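Local coordinates for protein aprataxin and PNK-like factor (Homo sapiens, PDB 5W7W) that serves as a histone chaperone in single- and double-strand DNA break repair, its FHA domain, the part in this crystal structure, mediating interaction with XRCC1 and XRCC4, at residues A[58-63]-A[79-84]; A[65-70]-A[84-89]; A[19-24]-A[48-53]. One frame throughout, in Å; residues are numbered along the deposited sequence.

Interaction 1. Residues A[58-63]-A[79-84]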
ATOM      1  N   LYS A  58      -6.283  -4.161   2.750  1.00  8.11           N
ATOM      2  CA  LYS A  58      -6.687  -5.525   3.096  1.00  8.55           C
ATOM      3  C   LYS A  58      -5.762  -6.497   2.380  1.00  9.48           C
ATOM      4  O   LYS A  58      -5.788  -6.564   1.134  1.00  9.56           O
ATOM      5  CB  LYS A  58      -8.136  -5.790   2.689  1.00  8.87           C
ATOM      6  CG  LYS A  58      -8.629  -7.185   3.082  1.00  9.28           C
ATOM      7  CD  LYS A  58     -10.130  -7.374   2.884  1.00 11.39           C
ATOM      8  CE  LYS A  58     -10.538  -7.114   1.475  1.00 11.27           C
ATOM      9  NZ  LYS A  58     -11.974  -7.520   1.244  1.00 14.90           N
ATOM     10  N   PRO A  59      -4.917  -7.241   3.095  1.00  8.69           N
ATOM     11  CA  PRO A  59      -4.091  -8.269   2.442  1.00  9.17           C
ATOM     12  C   PRO A  59      -4.970  -9.421   1.979  1.00  7.95           C
ATOM     13  O   PRO A  59      -5.758  -9.953   2.764  1.00  9.17           O
ATOM     14  CB  PRO A  59      -3.145  -8.715   3.567  1.00  9.68           C
ATOM     15  CG  PRO A  59      -3.237  -7.642   4.608  1.00 10.78           C
ATOM     16  CD  PRO A  59      -4.631  -7.161   4.529  1.00  9.07           C
ATOM     17  N   ILE A  60      -4.846  -9.809   0.703  1.00  8.91           N
ATOM     18  CA  ILE A  60      -5.741 -10.817   0.132  1.00  8.82           C
ATOM     19  C   ILE A  60      -5.005 -12.007  -0.488  1.00 10.20           C
ATOM     20  O   ILE A  60      -5.617 -12.801  -1.200  1.00 10.26           O
ATOM     21  CB  ILE A  60      -6.757 -10.220  -0.861  1.00 10.31           C
ATOM     22  CG1 ILE A  60      -6.061  -9.498  -2.019  1.00 10.29           C
ATOM     23  CG2 ILE A  60      -7.738  -9.323  -0.125  1.00 10.95           C
ATOM     24  CD1 ILE A  60      -6.940  -9.347  -3.230  1.00 12.24           C
ATOM     25  N   HIS A  61      -3.729 -12.191  -0.177  1.00  9.06           N
ATOM     26  CA  HIS A  61      -2.967 -13.306  -0.727  1.00  9.53           C
ATOM     27  C   HIS A  61      -2.285 -14.067   0.397  1.00 10.18           C
ATOM     28  O   HIS A  61      -2.168 -13.598   1.526  1.00 10.07           O
ATOM     29  CB  HIS A  61      -1.961 -12.829  -1.787  1.00 10.60           C
ATOM     30  CG  HIS A  61      -1.360 -13.938  -2.571  1.00 10.64           C
ATOM     31  ND1 HIS A  61      -0.102 -14.430  -2.311  1.00 12.13           N
ATOM     32  CD2 HIS A  61      -1.864 -14.669  -3.588  1.00 14.23           C
ATOM     33  CE1 HIS A  61       0.154 -15.412  -3.160  1.00 13.54           C
ATOM     34  NE2 HIS A  61      -0.901 -15.584  -3.936  1.00 14.84           N
ATOM     35  N   THR A  62      -1.814 -15.267   0.085  1.00 11.72           N
ATOM     36  CA  THR A  62      -1.063 -16.010   1.095  1.00 12.04           C
ATOM     37  C   THR A  62       0.249 -15.322   1.466  1.00 10.39           C
ATOM     38  O   THR A  62       0.660 -15.379   2.629  1.00 11.85           O
ATOM     39  CB  THR A  62      -0.801 -17.441   0.647  1.00 15.63           C
ATOM     40  OG1 THR A  62      -0.235 -17.431  -0.652  1.00 17.99           O
ATOM     41  CG2 THR A  62      -2.082 -18.263   0.631  1.00 17.71           C
ATOM     42  N   ASN A  63       0.888 -14.637   0.518  1.00 10.50           N
ATOM     43  CA  ASN A  63       2.059 -13.837   0.848  1.00 12.32           C
ATOM     44  C   ASN A  63       1.587 -12.570   1.544  1.00  9.49           C
ATOM     45  O   ASN A  63       0.668 -11.913   1.042  1.00 10.81           O
ATOM     46  CB  ASN A  63       2.839 -13.483  -0.409  1.00 16.46           C
ATOM     47  CG  ASN A  63       3.410 -14.697  -1.093  1.00 18.62           C
ATOM     48  OD1 ASN A  63       3.748 -15.689  -0.437  1.00 19.58           O
ATOM     49  ND2 ASN A  63       3.536 -14.625  -2.417  1.00 22.07           N
ATOM     50  N   LYS A  79      -2.368  -9.121   9.841  1.00 10.21           N
ATOM     51  CA  LYS A  79      -3.289 -10.250   9.891  1.00 12.10           C
ATOM     52  C   LYS A  79      -4.012 -10.368   8.536  1.00 10.95           C
ATOM     53  O   LYS A  79      -4.496  -9.358   8.004  1.00 11.18           O
ATOM     54  CB  LYS A  79      -4.292 -10.040  11.034  1.00 14.61           C
ATOM     55  CG  LYS A  79      -5.063 -11.299  11.427  1.00 17.44           C
ATOM     56  CD  LYS A  79      -5.793 -11.095  12.766  1.00 18.90           C
ATOM     57  CE  LYS A  79      -6.493 -12.368  13.218  1.00 28.37           C
ATOM     58  NZ  LYS A  79      -7.217 -12.143  14.498  1.00 30.14           N
ATOM     59  N   PRO A  80      -4.091 -11.557   7.944  0.60 10.20           N
ATOM     60  CA  PRO A  80      -4.633 -11.657   6.582  0.60  9.48           C
ATOM     61  C   PRO A  80      -6.125 -11.359   6.479  0.60 10.17           C
ATOM     62  O   PRO A  80      -6.925 -11.683   7.361  0.60  9.30           O
ATOM     63  CB  PRO A  80      -4.330 -13.109   6.185  0.60 11.50           C
ATOM     64  CG  PRO A  80      -3.168 -13.480   7.019  0.60 11.82           C
ATOM     65  CD  PRO A  80      -3.396 -12.799   8.334  0.60  9.85           C
ATOM     66  N   ASN A  81      -6.499 -10.752   5.358  1.00  8.85           N
ATOM     67  CA  ASN A  81      -7.886 -10.610   4.932  1.00  9.04           C
ATOM     68  C   ASN A  81      -8.722  -9.732   5.839  1.00  9.19           C
ATOM     69  O   ASN A  81      -9.961  -9.845   5.842  1.00 10.15           O
ATOM     70  CB  ASN A  81      -8.576 -11.967   4.732  1.00  9.39           C
ATOM     71  CG  ASN A  81      -9.697 -11.879   3.734  1.00  9.42           C
ATOM     72  OD1 ASN A  81      -9.546 -11.245   2.693  1.00 10.28           O
ATOM     73  ND2 ASN A  81     -10.850 -12.480   4.056  1.00 10.34           N
ATOM     74  N   LEU A  82      -8.069  -8.871   6.601  1.00  8.85           N
ATOM     75  CA  LEU A  82      -8.696  -7.849   7.426  1.00  9.22           C
ATOM     76  C   LEU A  82      -8.134  -6.494   7.022  1.00  9.25           C
ATOM     77  O   LEU A  82      -6.981  -6.393   6.584  1.00  9.47           O
ATOM     78  CB  LEU A  82      -8.403  -8.082   8.909  1.00  9.17           C
ATOM     79  CG  LEU A  82      -8.880  -9.426   9.458  1.00 13.59           C
ATOM     80  CD1 LEU A  82      -8.335  -9.636  10.874  1.00 17.46           C
ATOM     81  CD2 LEU A  82     -10.367  -9.524   9.463  1.00 14.11           C
ATOM     82  N   TRP A  83      -8.949  -5.455   7.162  1.00  8.52           N
ATOM     83  CA  TRP A  83      -8.516  -4.100   6.853  1.00  8.99           C
ATOM     84  C   TRP A  83      -7.675  -3.502   7.976  1.00  9.21           C
ATOM     85  O   TRP A  83      -7.941  -3.699   9.170  1.00  9.61           O
ATOM     86  CB  TRP A  83      -9.724  -3.198   6.643  1.00  7.91           C
ATOM     87  CG  TRP A  83     -10.582  -3.540   5.495  1.00  8.73           C
ATOM     88  CD1 TRP A  83     -11.770  -4.229   5.543  1.00 10.14           C
ATOM     89  CD2 TRP A  83     -10.372  -3.206   4.125  1.00  8.43           C
ATOM     90  NE1 TRP A  83     -12.288  -4.349   4.290  1.00  9.87           N
ATOM     91  CE2 TRP A  83     -11.451  -3.738   3.400  1.00  8.85           C
ATOM     92  CE3 TRP A  83      -9.367  -2.524   3.432  1.00  8.34           C
ATOM     93  CZ2 TRP A  83     -11.565  -3.591   2.029  1.00  9.15           C
ATOM     94  CZ3 TRP A  83      -9.472  -2.387   2.070  1.00  9.16           C
ATOM     95  CH2 TRP A  83     -10.564  -2.914   1.376  1.00  8.93           C
ATOM     96  N   CYS A  84      -6.694  -2.710   7.563  1.00  8.64           N
ATOM     97  CA  CYS A  84      -5.869  -1.890   8.436  1.00  8.94           C
ATOM     98  C   CYS A  84      -5.814  -0.480   7.864  1.00  8.09           C
ATOM     99  O   CYS A  84      -5.469  -0.300   6.692  1.00  8.18           O
ATOM    100  CB  CYS A  84      -4.441  -2.453   8.477  1.00 10.00           C
ATOM    101  SG  CYS A  84      -3.277  -1.570   9.537  1.00 12.94           S
TER
HETATM  102  O   HOH W   1     -11.542 -10.261   1.214  1.00 12.99           O

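Interaction 2. Residues A[65-70]-A[84-89]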
ATOM      1  N   CYS A  65       1.164  -8.839   3.633  1.00  9.49           N
ATOM      2  CA  CYS A  65       1.544  -7.436   3.595  1.00  9.01           C
ATOM      3  C   CYS A  65       2.106  -7.040   4.946  1.00  9.04           C
ATOM      4  O   CYS A  65       1.847  -7.705   5.951  1.00  9.75           O
ATOM      5  CB  CYS A  65       0.338  -6.554   3.322  1.00  9.25           C
ATOM      6  SG  CYS A  65      -0.439  -6.797   1.721  1.00 12.49           S
ATOM      7  N   PHE A  66       2.839  -5.929   4.974  1.00  8.68           N
ATOM      8  CA  PHE A  66       3.482  -5.455   6.188  1.00  8.79           C
ATOM      9  C   PHE A  66       3.104  -4.006   6.425  1.00  9.32           C
ATOM     10  O   PHE A  66       2.816  -3.263   5.487  1.00  8.92           O
ATOM     11  CB  PHE A  66       5.007  -5.603   6.104  1.00 10.20           C
ATOM     12  CG  PHE A  66       5.453  -7.010   5.778  1.00  9.59           C
ATOM     13  CD1 PHE A  66       5.369  -7.483   4.498  1.00  9.99           C
ATOM     14  CD2 PHE A  66       5.918  -7.865   6.766  1.00 10.84           C
ATOM     15  CE1 PHE A  66       5.729  -8.781   4.184  1.00 11.05           C
ATOM     16  CE2 PHE A  66       6.280  -9.154   6.458  1.00 12.93           C
ATOM     17  CZ  PHE A  66       6.179  -9.610   5.157  1.00 13.46           C
ATOM     18  N   TYR A  67       3.153  -3.604   7.687  1.00  9.14           N
ATOM     19  CA  TYR A  67       2.730  -2.291   8.137  1.00  9.48           C
ATOM     20  C   TYR A  67       3.737  -1.727   9.124  1.00 10.19           C
ATOM     21  O   TYR A  67       4.205  -2.433  10.016  1.00 11.41           O
ATOM     22  CB  TYR A  67       1.400  -2.415   8.872  1.00  9.45           C
ATOM     23  CG  TYR A  67       0.905  -1.133   9.527  1.00 11.82           C
ATOM     24  CD1 TYR A  67       0.522  -0.034   8.775  1.00 10.79           C
ATOM     25  CD2 TYR A  67       0.813  -1.036  10.904  1.00 14.10           C
ATOM     26  CE1 TYR A  67       0.083   1.128   9.370  1.00 12.45           C
ATOM     27  CE2 TYR A  67       0.361   0.132  11.512  1.00 15.47           C
ATOM     28  CZ  TYR A  67      -0.007   1.202  10.728  1.00 12.97           C
ATOM     29  OH  TYR A  67      -0.457   2.353  11.349  1.00 13.73           O
ATOM     30  N   GLN A  68       4.017  -0.433   9.004  1.00  9.32           N
ATOM     31  CA  GLN A  68       4.863   0.294   9.946  1.00  9.82           C
ATOM     32  C   GLN A  68       4.194   1.623  10.266  1.00 10.28           C
ATOM     33  O   GLN A  68       4.094   2.495   9.412  1.00 10.40           O
ATOM     34  CB  GLN A  68       6.247   0.520   9.355  1.00 10.23           C
ATOM     35  CG  GLN A  68       7.183   1.284  10.285  1.00 11.41           C
ATOM     36  CD  GLN A  68       8.544   1.527   9.656  1.00 14.85           C
ATOM     37  OE1 GLN A  68       8.932   0.864   8.698  1.00 16.27           O
ATOM     38  NE2 GLN A  68       9.272   2.492  10.184  1.00 17.64           N
ATOM     39  N   SER A  69       3.741   1.793  11.500  1.00 11.02           N
ATOM     40  CA  SER A  69       3.209   3.074  11.927  1.00 12.75           C
ATOM     41  C   SER A  69       4.291   4.145  11.857  1.00 11.17           C
ATOM     42  O   SER A  69       5.482   3.875  12.037  1.00 13.22           O
ATOM     43  CB  SER A  69       2.700   2.931  13.366  1.00 17.33           C
ATOM     44  OG  SER A  69       1.755   3.939  13.689  1.00 22.58           O
ATOM     45  N   SER A  70       3.862   5.383  11.608  1.00 12.07           N
ATOM     46  CA  SER A  70       4.805   6.459  11.311  1.00 13.40           C
ATOM     47  C   SER A  70       5.847   6.665  12.410  1.00 16.77           C
ATOM     48  O   SER A  70       6.994   6.997  12.110  1.00 18.12           O
ATOM     49  CB  SER A  70       4.065   7.765  11.016  1.00 16.21           C
ATOM     50  OG  SER A  70       3.387   8.242  12.158  1.00 19.29           O
ATOM     51  N   CYS A  84      -6.694  -2.710   7.563  1.00  8.64           N
ATOM     52  CA  CYS A  84      -5.869  -1.890   8.436  1.00  8.94           C
ATOM     53  C   CYS A  84      -5.814  -0.480   7.864  1.00  8.09           C
ATOM     54  O   CYS A  84      -5.469  -0.300   6.692  1.00  8.18           O
ATOM     55  CB  CYS A  84      -4.441  -2.453   8.477  1.00 10.00           C
ATOM     56  SG  CYS A  84      -3.277  -1.570   9.537  1.00 12.94           S
ATOM     57  N   TYR A  85      -6.132   0.516   8.678  1.00  8.07           N
ATOM     58  CA  TYR A  85      -6.001   1.906   8.257  1.00  8.73           C
ATOM     59  C   TYR A  85      -4.540   2.321   8.158  1.00  9.47           C
ATOM     60  O   TYR A  85      -3.696   1.951   8.982  1.00  9.96           O
ATOM     61  CB  TYR A  85      -6.802   2.848   9.181  1.00  8.62           C
ATOM     62  CG  TYR A  85      -8.261   2.839   8.815  1.00  8.08           C
ATOM     63  CD1 TYR A  85      -8.671   3.409   7.620  1.00  8.88           C
ATOM     64  CD2 TYR A  85      -9.223   2.226   9.605  1.00  9.04           C
ATOM     65  CE1 TYR A  85      -9.986   3.376   7.212  1.00  9.13           C
ATOM     66  CE2 TYR A  85     -10.550   2.192   9.209  1.00  9.47           C
ATOM     67  CZ  TYR A  85     -10.924   2.760   8.003  1.00  8.86           C
ATOM     68  OH  TYR A  85     -12.236   2.720   7.596  1.00 10.21           O
ATOM     69  N   LEU A  86      -4.254   3.105   7.126  1.00  9.59           N
ATOM     70  CA  LEU A  86      -2.923   3.644   6.865  1.00  9.92           C
ATOM     71  C   LEU A  86      -3.031   5.154   6.975  1.00  9.66           C
ATOM     72  O   LEU A  86      -3.570   5.811   6.071  1.00 10.21           O
ATOM     73  CB  LEU A  86      -2.473   3.256   5.466  1.00 10.27           C
ATOM     74  CG  LEU A  86      -2.418   1.760   5.165  1.00  9.80           C
ATOM     75  CD1 LEU A  86      -2.026   1.522   3.713  1.00 11.09           C
ATOM     76  CD2 LEU A  86      -1.457   1.050   6.108  1.00 11.56           C
ATOM     77  N   ASN A  87      -2.511   5.695   8.054  1.00 10.13           N
ATOM     78  CA  ASN A  87      -2.532   7.135   8.242  1.00 11.26           C
ATOM     79  C   ASN A  87      -1.390   7.773   7.456  1.00 10.47           C
ATOM     80  O   ASN A  87      -0.362   7.135   7.204  1.00 10.86           O
ATOM     81  CB  ASN A  87      -2.382   7.464   9.719  1.00 13.01           C
ATOM     82  CG  ASN A  87      -3.501   6.893  10.542  1.00 16.36           C
ATOM     83  OD1 ASN A  87      -4.672   7.164  10.274  1.00 18.95           O
ATOM     84  ND2 ASN A  87      -3.157   6.045  11.503  1.00 22.51           N
ATOM     85  N   PRO A  88      -1.533   9.036   7.076  1.00 12.15           N
ATOM     86  CA  PRO A  88      -0.420   9.717   6.420  1.00 11.20           C
ATOM     87  C   PRO A  88       0.835   9.615   7.275  1.00 12.26           C
ATOM     88  O   PRO A  88       0.799   9.800   8.498  1.00 11.83           O
ATOM     89  CB  PRO A  88      -0.923  11.156   6.296  1.00 14.74           C
ATOM     90  CG  PRO A  88      -2.423  11.016   6.224  1.00 15.19           C
ATOM     91  CD  PRO A  88      -2.711   9.913   7.208  1.00 14.06           C
ATOM     92  N   GLY A  89       1.951   9.282   6.625  1.00  9.95           N
ATOM     93  CA  GLY A  89       3.205   9.029   7.281  1.00 11.31           C
ATOM     94  C   GLY A  89       3.489   7.573   7.593  1.00 10.78           C
ATOM     95  O   GLY A  89       4.658   7.209   7.767  1.00 12.16           O
TER
HETATM   96  O   HOH W   2       6.448   4.595   8.243  1.00 23.28           O
HETATM   97  O   HOH W   3       0.867   8.403  10.828  1.00 25.62           O

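Interaction 3. Residues A[19-24]-A[48-53]. With FMT (formic acid), chain E.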
ATOM      1  N   VAL A  19       2.888   7.373  -6.665  1.00 10.48           N
ATOM      2  CA  VAL A  19       1.756   6.772  -7.367  1.00 11.32           C
ATOM      3  C   VAL A  19       0.476   7.293  -6.726  1.00 10.58           C
ATOM      4  O   VAL A  19       0.242   7.081  -5.535  1.00 11.02           O
ATOM      5  CB  VAL A  19       1.819   5.239  -7.325  1.00 13.38           C
ATOM      6  CG1 VAL A  19       0.588   4.620  -8.011  1.00 15.21           C
ATOM      7  CG2 VAL A  19       3.131   4.752  -7.966  1.00 16.15           C
ATOM      8  N   ALA A  20      -0.365   7.947  -7.506  1.00 13.16           N
ATOM      9  CA  ALA A  20      -1.605   8.484  -6.978  1.00 11.82           C
ATOM     10  C   ALA A  20      -2.690   7.422  -6.953  1.00 12.31           C
ATOM     11  O   ALA A  20      -2.750   6.530  -7.806  1.00 15.96           O
ATOM     12  CB  ALA A  20      -2.078   9.667  -7.818  1.00 16.02           C
ATOM     13  N   LEU A  21      -3.545   7.513  -5.940  1.00 11.97           N
ATOM     14  CA  LEU A  21      -4.687   6.620  -5.794  1.00 12.70           C
ATOM     15  C   LEU A  21      -5.996   7.350  -6.060  1.00 13.03           C
ATOM     16  O   LEU A  21      -6.181   8.495  -5.635  1.00 14.62           O
ATOM     17  CB  LEU A  21      -4.741   6.053  -4.385  1.00 12.12           C
ATOM     18  CG  LEU A  21      -3.519   5.247  -3.967  1.00 13.30           C
ATOM     19  CD1 LEU A  21      -3.670   4.880  -2.504  1.00 14.73           C
ATOM     20  CD2 LEU A  21      -3.369   4.014  -4.804  1.00 15.23           C
ATOM     21  N   ALA A  22      -6.914   6.670  -6.715  1.00 11.81           N
ATOM     22  CA  ALA A  22      -8.260   7.179  -6.945  1.00 13.15           C
ATOM     23  C   ALA A  22      -9.185   6.772  -5.810  1.00 12.92           C
ATOM     24  O   ALA A  22      -8.862   5.879  -5.026  1.00 12.42           O
ATOM     25  CB  ALA A  22      -8.802   6.623  -8.257  1.00 15.14           C
ATOM     26  N   PRO A  23     -10.357   7.396  -5.696  1.00 12.69           N
ATOM     27  CA  PRO A  23     -11.337   6.938  -4.705  1.00 11.47           C
ATOM     28  C   PRO A  23     -11.769   5.510  -4.984  1.00 12.90           C
ATOM     29  O   PRO A  23     -11.763   5.044  -6.129  1.00 13.35           O
ATOM     30  CB  PRO A  23     -12.511   7.917  -4.881  1.00 12.00           C
ATOM     31  CG  PRO A  23     -11.900   9.129  -5.521  1.00 13.97           C
ATOM     32  CD  PRO A  23     -10.841   8.568  -6.441  1.00 14.15           C
ATOM     33  N   GLY A  24     -12.169   4.821  -3.930  1.00 10.84           N
ATOM     34  CA  GLY A  24     -12.662   3.463  -4.047  1.00 11.11           C
ATOM     35  C   GLY A  24     -11.552   2.444  -3.888  1.00 10.70           C
ATOM     36  O   GLY A  24     -10.508   2.725  -3.297  1.00 10.47           O
ATOM     37  N   LEU A  48      -6.318  -1.712  -1.731  1.00  8.76           N
ATOM     38  CA  LEU A  48      -6.333  -0.415  -1.073  1.00  8.59           C
ATOM     39  C   LEU A  48      -7.691   0.212  -1.310  1.00  9.43           C
ATOM     40  O   LEU A  48      -8.239   0.106  -2.412  1.00 12.34           O
ATOM     41  CB  LEU A  48      -5.279   0.512  -1.658  1.00  9.52           C
ATOM     42  CG  LEU A  48      -3.847   0.071  -1.458  1.00 11.08           C
ATOM     43  CD1 LEU A  48      -2.892   1.028  -2.129  1.00 12.55           C
ATOM     44  CD2 LEU A  48      -3.508  -0.028  -0.007  1.00 13.71           C
ATOM     45  N   GLU A  49      -8.251   0.849  -0.288  1.00  8.70           N
ATOM     46  CA  GLU A  49      -9.498   1.573  -0.459  1.00  9.02           C
ATOM     47  C   GLU A  49      -9.362   2.979   0.091  1.00  8.61           C
ATOM     48  O   GLU A  49      -8.966   3.159   1.245  1.00  9.80           O
ATOM     49  CB  GLU A  49     -10.653   0.889   0.255  1.00 10.02           C
ATOM     50  CG  GLU A  49     -11.998   1.511  -0.115  1.00 11.93           C
ATOM     51  CD  GLU A  49     -12.994   1.497   0.997  1.00 17.78           C
ATOM     52  OE1 GLU A  49     -12.676   1.980   2.105  1.00 15.35           O
ATOM     53  OE2 GLU A  49     -14.117   1.022   0.742  1.00 23.12           O
ATOM     54  N   VAL A  50      -9.742   3.959  -0.735  1.00  9.19           N
ATOM     55  CA  VAL A  50      -9.854   5.363  -0.359  1.00  9.82           C
ATOM     56  C   VAL A  50     -11.339   5.673  -0.199  1.00  9.63           C
ATOM     57  O   VAL A  50     -12.124   5.510  -1.147  1.00  9.86           O
ATOM     58  CB  VAL A  50      -9.228   6.263  -1.433  1.00  9.83           C
ATOM     59  CG1 VAL A  50      -9.477   7.719  -1.114  1.00 11.36           C
ATOM     60  CG2 VAL A  50      -7.726   5.967  -1.562  1.00 12.03           C
ATOM     61  N   ALA A  51     -11.726   6.130   0.987  1.00  9.09           N
ATOM     62  CA  ALA A  51     -13.113   6.477   1.262  1.00 10.26           C
ATOM     63  C   ALA A  51     -13.155   7.364   2.486  1.00 10.31           C
ATOM     64  O   ALA A  51     -12.444   7.128   3.464  1.00  9.60           O
ATOM     65  CB  ALA A  51     -13.958   5.226   1.533  1.00 11.97           C
ATOM     66  N   GLY A  52     -13.992   8.391   2.432  1.00 11.19           N
ATOM     67  CA  GLY A  52     -14.223   9.199   3.614  1.00 11.69           C
ATOM     68  C   GLY A  52     -12.960   9.781   4.208  1.00 11.77           C
ATOM     69  O   GLY A  52     -12.836   9.876   5.436  1.00 12.33           O
ATOM     70  N   GLY A  53     -12.007  10.170   3.370  1.00 10.45           N
ATOM     71  CA  GLY A  53     -10.805  10.796   3.858  1.00 11.58           C
ATOM     72  C   GLY A  53      -9.801   9.862   4.480  1.00  9.75           C
ATOM     73  O   GLY A  53      -8.867  10.328   5.132  1.00 12.32           O
TER
HETATM   74  C   FMT E 203     -16.618   7.999  -0.125  1.00 21.90           C
HETATM   75  O1  FMT E 203     -15.570   8.610   0.028  1.00 15.39           O
HETATM   76  O2  FMT E 203     -16.703   6.981  -0.821  1.00 23.19           O

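Interaction 1. Residues A[58-63]-A[79-84]
A surface contact of mixed chemistry, a lysine lying across a tryptophan face beside one backbone hydrogen bond, joins the end of strand 54-59 to the loop that leads into strand 84-85 of the FHA domain. The side chain of Lys58 points at this loop with CG anti to the backbone N. Its aliphatic part crosses the indole of Trp83 obliquely. Lys58 CB sits 3.6 Å from the centroid of the six-membered ring of Trp83 and 12° off the ring normal, a CH-pi contact over the face. Farther along, a bend at chi3 (57°) keeps the chain low over the indole, with Lys58 CE 3.7 Å from Trp83 CZ2. Trp83 starts out directed away from the strand, but with CG anti to its carbonyl carbon the ring swings back to Lys58. An alanine here would remove the whole indole and would probably leave the lysine methylenes without their flat support and less well fixed. The ammonium group goes on to water: Lys58 NZ donates to water 1 (2.8 Å), which in turn donates to Asn81 OD1 (2.7 Å).

Asn81 has a positive phi as the third residue of a type II turn from Lys79 to Leu82. The turn presents Asn81 N to Pro59 O at 2.8 Å, in the carbonyl plane but with a bent N-H...O angle of 131°. Beside this bond the proline ring packs closely on the loop, Pro59 CD lying 3.2 Å from Leu82 O. Beyond the two segments, Lys58 pairs by its backbone with Ile47 of strand 46-51, Cys84 pairs with Ile57, and Trp83 makes a cation-pi contact with Arg56 and reaches over to Ile47 and Glu49 of strand 46-51.

Interaction 2. Residues A[65-70]-A[84-89]
This contact belongs to the beta sandwich of the FHA domain and bridges its two sheets, with strand 66-68 on one side and the chain leaving edge strand 84-85 on the other. Tyr67 carries it. CG anti to the backbone N (chi1 174°) sets the ring against residues 84-89, where Cys84 SG stands over its centre, 4.1 Å from the ring centroid and 7° off the normal, in a sulfur-aromatic contact. The opposite face carries Ser69 N, offset toward the rim. Leu86 CD2 meets the ring obliquely, 3.5 Å from Tyr67 CD1, as the two side chains slide past each other in opposite directions. Strand 66-68 of the six-stranded sheet thus faces the chain after strand 84-85 of the four-stranded one. The phenol hydroxyl is hydrogen-bonded to Asp90 OD2, while Asp90 OD1 takes Ser70 N, so one carboxylate holds both the tyrosine hydroxyl and the backbone at Ser70.

At the far end no direct hydrogen bond joins the segments. Ser70 CB lies 3.3 Å from Gly89 O. Gly89 has a phi of 95°, and a side chain there would crowd Ser70 CB as well as the preceding carbonyl. Water 3 links the two loops that follow the strands, accepting from Ser70 OG (2.9 Å) and donating to Pro88 O (2.7 Å).

Interaction 3. Residues A[19-24]-A[48-53]
Leu21 and Leu48 both hold CG anti to the carbonyl carbon (chi1 -60° and -64°), and the two side chains cross at about a right angle, so that their tips meet with Leu21 CD1 3.9 Å from Leu48 CD1. Val50, whose CG2 is likewise anti to the carbonyl carbon, brings this methyl to 4.1 Å from Leu21 CB and also packs on the carbonyl oxygen of Ala22. At Gly24 the backbone takes a phi of 91°, where a side chain would jam against the carbonyl before it, and the chain enters an antiparallel hydrogen-bonded pair with Val50. The two bonds are equally long but unlike in direction. Gly24 N donates at 2.9 Å onto a lone pair of Val50 O, whereas Val50 N, also at 2.9 Å, approaches Gly24 O from above the carbonyl plane. Gly24 O is touched as well by Glu49 CA, 3.2 Å away, in a CA-H...O contact. The carboxylate of Glu49 turns elsewhere, to a salt bridge with Arg56. Here the chain passes from strand 19-21 of one sheet to strand 24-28 of the other; Leu55 of strand 54-59 and Leu10 and Phe8 of strand 8-12 pack around the apolar side chains.

All three contacts involve the four-stranded sheet. Interactions 1 and 2 share Cys84 and flank the same edge strand. Both are surface contacts, but interaction 1 stays within the four-stranded sheet and its loop, with a lysine, an indole and a water, whereas interaction 2 spans to the six-stranded sheet through an aromatic ring, a sulfur and a leucine, its far end solvated. Interaction 3 is the most buried of the three, though only partly so, with leucine and valine packing beside a single antiparallel hydrogen-bonded pair. Pro59 and Cys65 connect interactions 1 and 2, Trp83 touches Glu49 between interactions 1 and 3, and Leu86 approaches Leu48 inside the sandwich, although the centres of interactions 2 and 3 lie about 14 Å apart.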